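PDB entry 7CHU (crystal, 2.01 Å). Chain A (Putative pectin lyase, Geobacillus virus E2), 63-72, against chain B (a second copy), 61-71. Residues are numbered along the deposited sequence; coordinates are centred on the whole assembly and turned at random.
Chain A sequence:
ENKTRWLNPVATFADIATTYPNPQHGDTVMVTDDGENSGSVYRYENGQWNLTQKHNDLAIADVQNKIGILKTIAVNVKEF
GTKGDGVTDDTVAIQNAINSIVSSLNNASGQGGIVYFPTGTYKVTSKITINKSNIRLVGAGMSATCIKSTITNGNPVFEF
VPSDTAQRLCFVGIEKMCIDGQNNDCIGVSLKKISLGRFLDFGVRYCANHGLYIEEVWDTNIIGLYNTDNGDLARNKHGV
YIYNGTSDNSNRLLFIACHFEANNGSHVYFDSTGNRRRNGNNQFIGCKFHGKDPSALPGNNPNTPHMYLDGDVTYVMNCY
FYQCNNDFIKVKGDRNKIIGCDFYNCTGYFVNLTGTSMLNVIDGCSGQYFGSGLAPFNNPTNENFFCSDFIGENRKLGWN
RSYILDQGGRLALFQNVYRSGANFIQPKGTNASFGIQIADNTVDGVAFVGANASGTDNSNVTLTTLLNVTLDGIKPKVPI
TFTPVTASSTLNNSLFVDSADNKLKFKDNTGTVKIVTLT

Chain A (63-72) VQNKIGILKT
Chain B 61-71: ADVQNKIGILK

Two copies of the same protein pack here helix against helix. Residues 63-70 of chain A and 61-70 of chain B are helical, and both helices begin earlier in their chains. They run the same way, 24° apart, with axes 10.6 Å apart at closest approach. The register is set by Gln64(A) beside Val63(B), CA to CA 6.7 Å, and Lys71(A) beside Leu70(B), CA to CA 7.3 Å. Backbone phi/psi lie near -60/-40 through both helices.

Helical backbone bonds use many of the main-chain groups internally. In chain A, Gly68(A) N donates to Gln64(A) O at 2.9 Å, and Lys71(A) N to Ile67(A) O at 3.0 Å. In chain B, Ile67(B) N donates to Val63(B) O at 2.9 Å. The listed hydrogen bonds between the chains are all made by side chains.

Ile67(A) (chi1 m, chi2 m) is the knob. It points toward chain B and sits among Val63(B), Lys66(B), Ile67(B) and Leu70(B). Its CD1 lies 3.5 Å from Ile67(B) CG1, its CG1 4.1 Å from Val63(B) CG1, and its CG2 3.7 Å from Lys66(B) CB. A branched, apolar side chain suits this buried place because it has no polar group to satisfy. Leu70(B) (m, t) also points across; its CD1 meets Leu70(A) CB at 3.8 Å. Val63(A) and Val63(B), both t, approach at 4.5 Å between their CG1 atoms. The stretches together bury 453 Å².

The polar contacts centre on Gln64(A). Its CA-to-CB bond points sideways, but chi1 -86°, chi2 -89° and chi3 37° bring the amide to chain B. NE2 of Gln64(A) donates to Asp62(B) OD1 at 2.8 Å, with an N-H...O angle of 151°. OE1 of Gln64(A) accepts a weak hydrogen bond from Lys66(B) NZ at 3.5 Å. Water 1 bridges the same two atoms: it donates to Gln64(A) OE1 at 3.0 Å and accepts from Lys66(B) NZ at 3.1 Å. The amide suits its place because it offers both a donor and an acceptor.

Lys66(B) (m, t, t, t) is extended. Its NZ forms a salt bridge with Asp62(B) OD1 at 3.2 Å, one helical turn earlier. Within the salt bridge the hydrogen bond from Lys66(B) NZ to Asp62(B) OD1 is weak; OD1 also accepts the bond from Gln64(A) NE2. Asp62(B) has chi1 t. The aliphatic part of Lys66(B) also packs: its CD lies 4.2 Å from Lys71(A) CD.

At the end of the chain A stretch, Thr72(A) (p) turns back, and its OG1 donates to Ile69(A) O at 2.7 Å.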

ATOM      1  N   VAL A  63     -34.330 -33.847   7.043  1.00 36.44           N
ATOM      2  CA  VAL A  63     -34.148 -32.592   6.323  1.00 35.44           C
ATOM      3  C   VAL A  63     -33.612 -31.512   7.256  1.00 35.05           C
ATOM      4  O   VAL A  63     -32.799 -30.671   6.850  1.00 34.14           O
ATOM      5  CB  VAL A  63     -35.478 -32.179   5.667  1.00 35.04           C
ATOM      6  CG1 VAL A  63     -35.354 -30.807   4.994  1.00 28.12           C
ATOM      7  CG2 VAL A  63     -35.931 -33.253   4.683  1.00 32.46           C
ATOM      8  N   GLN A  64     -34.028 -31.543   8.526  1.00 33.43           N
ATOM      9  CA  GLN A  64     -33.598 -30.556   9.510  1.00 33.92           C
ATOM     10  C   GLN A  64     -32.098 -30.596   9.749  1.00 32.60           C
ATOM     11  O   GLN A  64     -31.502 -29.562  10.081  1.00 32.52           O
ATOM     12  CB  GLN A  64     -34.331 -30.779  10.834  1.00 37.19           C
ATOM     13  CG  GLN A  64     -35.682 -30.100  10.934  1.00 39.17           C
ATOM     14  CD  GLN A  64     -35.587 -28.672  11.474  1.00 47.21           C
ATOM     15  OE1 GLN A  64     -34.638 -27.927  11.172  1.00 41.07           O
ATOM     16  NE2 GLN A  64     -36.575 -28.287  12.286  1.00 42.54           N
ATOM     17  N   ASN A  65     -31.474 -31.772   9.622  1.00 34.18           N
ATOM     18  CA  ASN A  65     -30.025 -31.863   9.794  1.00 34.93           C
ATOM     19  C   ASN A  65     -29.288 -31.027   8.745  1.00 32.35           C
ATOM     20  O   ASN A  65     -28.261 -30.403   9.044  1.00 32.32           O
ATOM     21  CB  ASN A  65     -29.557 -33.322   9.739  1.00 36.71           C
ATOM     22  CG  ASN A  65     -30.364 -34.256  10.649  1.00 48.29           C
ATOM     23  OD1 ASN A  65     -30.600 -33.954  11.827  1.00 49.52           O
ATOM     24  ND2 ASN A  65     -30.739 -35.424  10.119  1.00 45.52           N
ATOM     25  N   LYS A  66     -29.788 -30.998   7.513  1.00 30.34           N
ATOM     26  CA  LYS A  66     -29.175 -30.134   6.512  1.00 32.54           C
ATOM     27  C   LYS A  66     -29.291 -28.670   6.913  1.00 32.27           C
ATOM     28  O   LYS A  66     -28.327 -27.898   6.768  1.00 26.42           O
ATOM     29  CB  LYS A  66     -29.813 -30.370   5.142  1.00 32.88           C
ATOM     30  CG  LYS A  66     -29.507 -31.738   4.563  1.00 36.34           C
ATOM     31  CD  LYS A  66     -29.666 -31.777   3.049  1.00 38.84           C
ATOM     32  CE  LYS A  66     -31.125 -31.659   2.656  1.00 37.55           C
ATOM     33  NZ  LYS A  66     -31.372 -32.088   1.254  1.00 31.38           N
ATOM     34  N   ILE A  67     -30.463 -28.271   7.419  1.00 29.99           N
ATOM     35  CA  ILE A  67     -30.651 -26.895   7.860  1.00 27.19           C
ATOM     36  C   ILE A  67     -29.636 -26.543   8.937  1.00 28.38           C
ATOM     37  O   ILE A  67     -28.995 -25.486   8.896  1.00 23.56           O
ATOM     38  CB  ILE A  67     -32.083 -26.675   8.374  1.00 31.40           C
ATOM     39  CG1 ILE A  67     -33.092 -26.877   7.256  1.00 32.62           C
ATOM     40  CG2 ILE A  67     -32.212 -25.237   8.938  1.00 25.80           C
ATOM     41  CD1 ILE A  67     -32.945 -25.863   6.187  1.00 31.93           C
ATOM     42  N   GLY A  68     -29.501 -27.412   9.935  1.00 26.79           N
ATOM     43  CA  GLY A  68     -28.601 -27.113  11.034  1.00 28.88           C
ATOM     44  C   GLY A  68     -27.177 -26.895  10.569  1.00 26.31           C
ATOM     45  O   GLY A  68     -26.451 -26.075  11.137  1.00 27.76           O
ATOM     46  N   ILE A  69     -26.766 -27.618   9.528  1.00 24.79           N
ATOM     47  CA  ILE A  69     -25.443 -27.415   8.951  1.00 24.90           C
ATOM     48  C   ILE A  69     -25.344 -26.035   8.318  1.00 23.55           C
ATOM     49  O   ILE A  69     -24.358 -25.313   8.520  1.00 23.83           O
ATOM     50  CB  ILE A  69     -25.132 -28.534   7.937  1.00 21.60           C
ATOM     51  CG1 ILE A  69     -25.001 -29.880   8.663  1.00 25.07           C
ATOM     52  CG2 ILE A  69     -23.864 -28.224   7.165  1.00 20.76           C
ATOM     53  CD1 ILE A  69     -24.896 -31.065   7.730  1.00 26.79           C
ATOM     54  N   LEU A  70     -26.354 -25.652   7.525  1.00 24.45           N
ATOM     55  CA  LEU A  70     -26.353 -24.335   6.893  1.00 24.04           C
ATOM     56  C   LEU A  70     -26.237 -23.225   7.926  1.00 25.46           C
ATOM     57  O   LEU A  70     -25.565 -22.216   7.684  1.00 21.09           O
ATOM     58  CB  LEU A  70     -27.627 -24.164   6.060  1.00 21.15           C
ATOM     59  CG  LEU A  70     -27.625 -25.006   4.792  1.00 24.09           C
ATOM     60  CD1 LEU A  70     -29.031 -25.197   4.246  1.00 17.70           C
ATOM     61  CD2 LEU A  70     -26.726 -24.313   3.762  1.00 20.05           C
ATOM     62  N   LYS A  71     -26.871 -23.406   9.088  1.00 22.40           N
ATOM     63  CA  LYS A  71     -26.878 -22.388  10.131  1.00 28.37           C
ATOM     64  C   LYS A  71     -25.533 -22.220  10.829  1.00 27.53           C
ATOM     65  O   LYS A  71     -25.400 -21.292  11.628  1.00 29.04           O
ATOM     66  CB  LYS A  71     -27.953 -22.727  11.174  1.00 29.05           C
ATOM     67  CG  LYS A  71     -29.381 -22.550  10.662  1.00 29.67           C
ATOM     68  CD  LYS A  71     -30.405 -22.763  11.785  1.00 31.75           C
ATOM     69  CE  LYS A  71     -30.129 -21.826  12.965  1.00 28.60           C
ATOM     70  NZ  LYS A  71     -31.241 -21.917  13.942  1.00 36.75           N
ATOM     71  N   THR A  72     -24.541 -23.085  10.577  1.00 26.96           N
ATOM     72  CA  THR A  72     -23.241 -22.908  11.224  1.00 25.83           C
ATOM     73  C   THR A  72     -22.417 -21.779  10.609  1.00 27.02           C
ATOM     74  O   THR A  72     -21.327 -21.482  11.113  1.00 25.76           O
ATOM     75  CB  THR A  72     -22.415 -24.203  11.180  1.00 25.04           C
ATOM     76  OG1 THR A  72     -22.122 -24.553   9.817  1.00 24.80           O
ATOM     77  CG2 THR A  72     -23.146 -25.360  11.899  1.00 29.08           C
TER
ATOM     78  N   ALA B  61     -43.097 -26.202   9.087  1.00 22.48           N
ATOM     79  CA  ALA B  61     -43.129 -24.751   9.191  1.00 23.12           C
ATOM     80  C   ALA B  61     -41.878 -24.225   9.870  1.00 22.56           C
ATOM     81  O   ALA B  61     -41.422 -23.109   9.566  1.00 19.90           O
ATOM     82  CB  ALA B  61     -44.368 -24.301   9.951  1.00 22.56           C
ATOM     83  N   ASP B  62     -41.310 -25.013  10.784  1.00 22.34           N
ATOM     84  CA  ASP B  62     -40.068 -24.599  11.422  1.00 25.90           C
ATOM     85  C   ASP B  62     -38.927 -24.586  10.414  1.00 25.62           C
ATOM     86  O   ASP B  62     -38.073 -23.692  10.439  1.00 20.31           O
ATOM     87  CB  ASP B  62     -39.753 -25.523  12.593  1.00 23.38           C
ATOM     88  CG  ASP B  62     -38.504 -25.108  13.320  1.00 39.01           C
ATOM     89  OD1 ASP B  62     -37.451 -25.753  13.096  1.00 42.36           O
ATOM     90  OD2 ASP B  62     -38.566 -24.124  14.099  1.00 44.33           O
ATOM     91  N   VAL B  63     -38.912 -25.568   9.515  1.00 20.56           N
ATOM     92  CA  VAL B  63     -37.921 -25.605   8.448  1.00 22.84           C
ATOM     93  C   VAL B  63     -38.096 -24.416   7.514  1.00 23.17           C
ATOM     94  O   VAL B  63     -37.124 -23.739   7.162  1.00 22.43           O
ATOM     95  CB  VAL B  63     -38.042 -26.947   7.704  1.00 24.58           C
ATOM     96  CG1 VAL B  63     -37.129 -26.984   6.518  1.00 23.44           C
ATOM     97  CG2 VAL B  63     -37.764 -28.094   8.681  1.00 24.31           C
ATOM     98  N   GLN B  64     -39.337 -24.150   7.088  1.00 19.07           N
ATOM     99  CA  GLN B  64     -39.592 -23.005   6.223  1.00 22.43           C
ATOM    100  C   GLN B  64     -39.078 -21.731   6.861  1.00 23.48           C
ATOM    101  O   GLN B  64     -38.471 -20.889   6.185  1.00 21.45           O
ATOM    102  CB  GLN B  64     -41.083 -22.867   5.925  1.00 18.29           C
ATOM    103  CG  GLN B  64     -41.625 -23.932   4.955  1.00 18.93           C
ATOM    104  CD  GLN B  64     -43.002 -23.555   4.413  1.00 23.43           C
ATOM    105  OE1 GLN B  64     -43.845 -23.011   5.152  1.00 23.95           O
ATOM    106  NE2 GLN B  64     -43.236 -23.832   3.130  1.00 19.22           N
ATOM    107  N   ASN B  65     -39.305 -21.585   8.165  1.00 18.76           N
ATOM    108  CA  ASN B  65     -38.901 -20.371   8.861  1.00 23.55           C
ATOM    109  C   ASN B  65     -37.385 -20.216   8.881  1.00 21.59           C
ATOM    110  O   ASN B  65     -36.867 -19.132   8.602  1.00 22.70           O
ATOM    111  CB  ASN B  65     -39.448 -20.365  10.281  1.00 22.79           C
ATOM    112  CG  ASN B  65     -39.135 -19.079  10.988  1.00 38.18           C
ATOM    113  OD1 ASN B  65     -39.674 -18.024  10.633  1.00 46.45           O
ATOM    114  ND2 ASN B  65     -38.242 -19.137  11.974  1.00 36.72           N
ATOM    115  N   LYS B  66     -36.654 -21.288   9.194  1.00 20.30           N
ATOM    116  CA  LYS B  66     -35.198 -21.194   9.184  1.00 20.18           C
ATOM    117  C   LYS B  66     -34.658 -20.910   7.785  1.00 18.83           C
ATOM    118  O   LYS B  66     -33.698 -20.136   7.635  1.00 19.71           O
ATOM    119  CB  LYS B  66     -34.598 -22.472   9.753  1.00 19.59           C
ATOM    120  CG  LYS B  66     -35.032 -22.714  11.203  1.00 26.36           C
ATOM    121  CD  LYS B  66     -34.398 -23.953  11.764  1.00 31.20           C
ATOM    122  CE  LYS B  66     -34.758 -24.141  13.237  1.00 36.25           C
ATOM    123  NZ  LYS B  66     -34.350 -25.507  13.678  1.00 41.60           N
ATOM    124  N   ILE B  67     -35.248 -21.525   6.759  1.00 17.71           N
ATOM    125  CA  ILE B  67     -34.853 -21.245   5.381  1.00 18.55           C
ATOM    126  C   ILE B  67     -35.075 -19.778   5.051  1.00 20.96           C
ATOM    127  O   ILE B  67     -34.249 -19.147   4.377  1.00 19.91           O
ATOM    128  CB  ILE B  67     -35.624 -22.163   4.417  1.00 20.06           C
ATOM    129  CG1 ILE B  67     -35.154 -23.611   4.567  1.00 21.82           C
ATOM    130  CG2 ILE B  67     -35.468 -21.687   2.986  1.00 20.42           C
ATOM    131  CD1 ILE B  67     -35.826 -24.536   3.566  1.00 24.60           C
ATOM    132  N   GLY B  68     -36.197 -19.210   5.508  1.00 19.14           N
ATOM    133  CA  GLY B  68     -36.453 -17.800   5.262  1.00 20.13           C
ATOM    134  C   GLY B  68     -35.375 -16.900   5.845  1.00 21.18           C
ATOM    135  O   GLY B  68     -34.966 -15.924   5.214  1.00 22.42           O
ATOM    136  N   ILE B  69     -34.867 -17.248   7.025  1.00 16.10           N
ATOM    137  CA  ILE B  69     -33.783 -16.488   7.647  1.00 16.73           C
ATOM    138  C   ILE B  69     -32.468 -16.689   6.894  1.00 20.17           C
ATOM    139  O   ILE B  69     -31.713 -15.728   6.672  1.00 15.55           O
ATOM    140  CB  ILE B  69     -33.650 -16.884   9.133  1.00 19.66           C
ATOM    141  CG1 ILE B  69     -34.916 -16.503   9.907  1.00 23.52           C
ATOM    142  CG2 ILE B  69     -32.454 -16.209   9.778  1.00 17.83           C
ATOM    143  CD1 ILE B  69     -34.935 -17.017  11.361  1.00 23.72           C
ATOM    144  N   LEU B  70     -32.148 -17.939   6.526  1.00 17.54           N
ATOM    145  CA  LEU B  70     -30.930 -18.213   5.755  1.00 20.91           C
ATOM    146  C   LEU B  70     -30.916 -17.468   4.416  1.00 18.73           C
ATOM    147  O   LEU B  70     -29.851 -17.015   3.959  1.00 18.63           O
ATOM    148  CB  LEU B  70     -30.790 -19.725   5.513  1.00 16.30           C
ATOM    149  CG  LEU B  70     -30.340 -20.548   6.731  1.00 24.02           C
ATOM    150  CD1 LEU B  70     -30.664 -22.009   6.599  1.00 21.91           C
ATOM    151  CD2 LEU B  70     -28.852 -20.377   7.019  1.00 20.96           C
ATOM    152  N   LYS B  71     -32.079 -17.324   3.775  1.00 14.16           N
ATOM    153  CA  LYS B  71     -32.150 -16.617   2.500  1.00 19.16           C
ATOM    154  C   LYS B  71     -31.785 -15.138   2.618  1.00 19.78           C
ATOM    155  O   LYS B  71     -31.470 -14.515   1.593  1.00 19.72           O
ATOM    156  CB  LYS B  71     -33.553 -16.769   1.891  1.00 19.68           C
ATOM    157  CG  LYS B  71     -33.743 -18.094   1.157  1.00 22.84           C
ATOM    158  CD  LYS B  71     -35.190 -18.306   0.732  1.00 26.78           C
ATOM    159  CE  LYS B  71     -35.692 -17.203  -0.190  1.00 25.13           C
ATOM    160  NZ  LYS B  71     -34.945 -17.186  -1.450  1.00 27.84           N
TER
HETATM  161  O   HOH W   1     -32.021 -27.002  12.204  1.00 42.76           O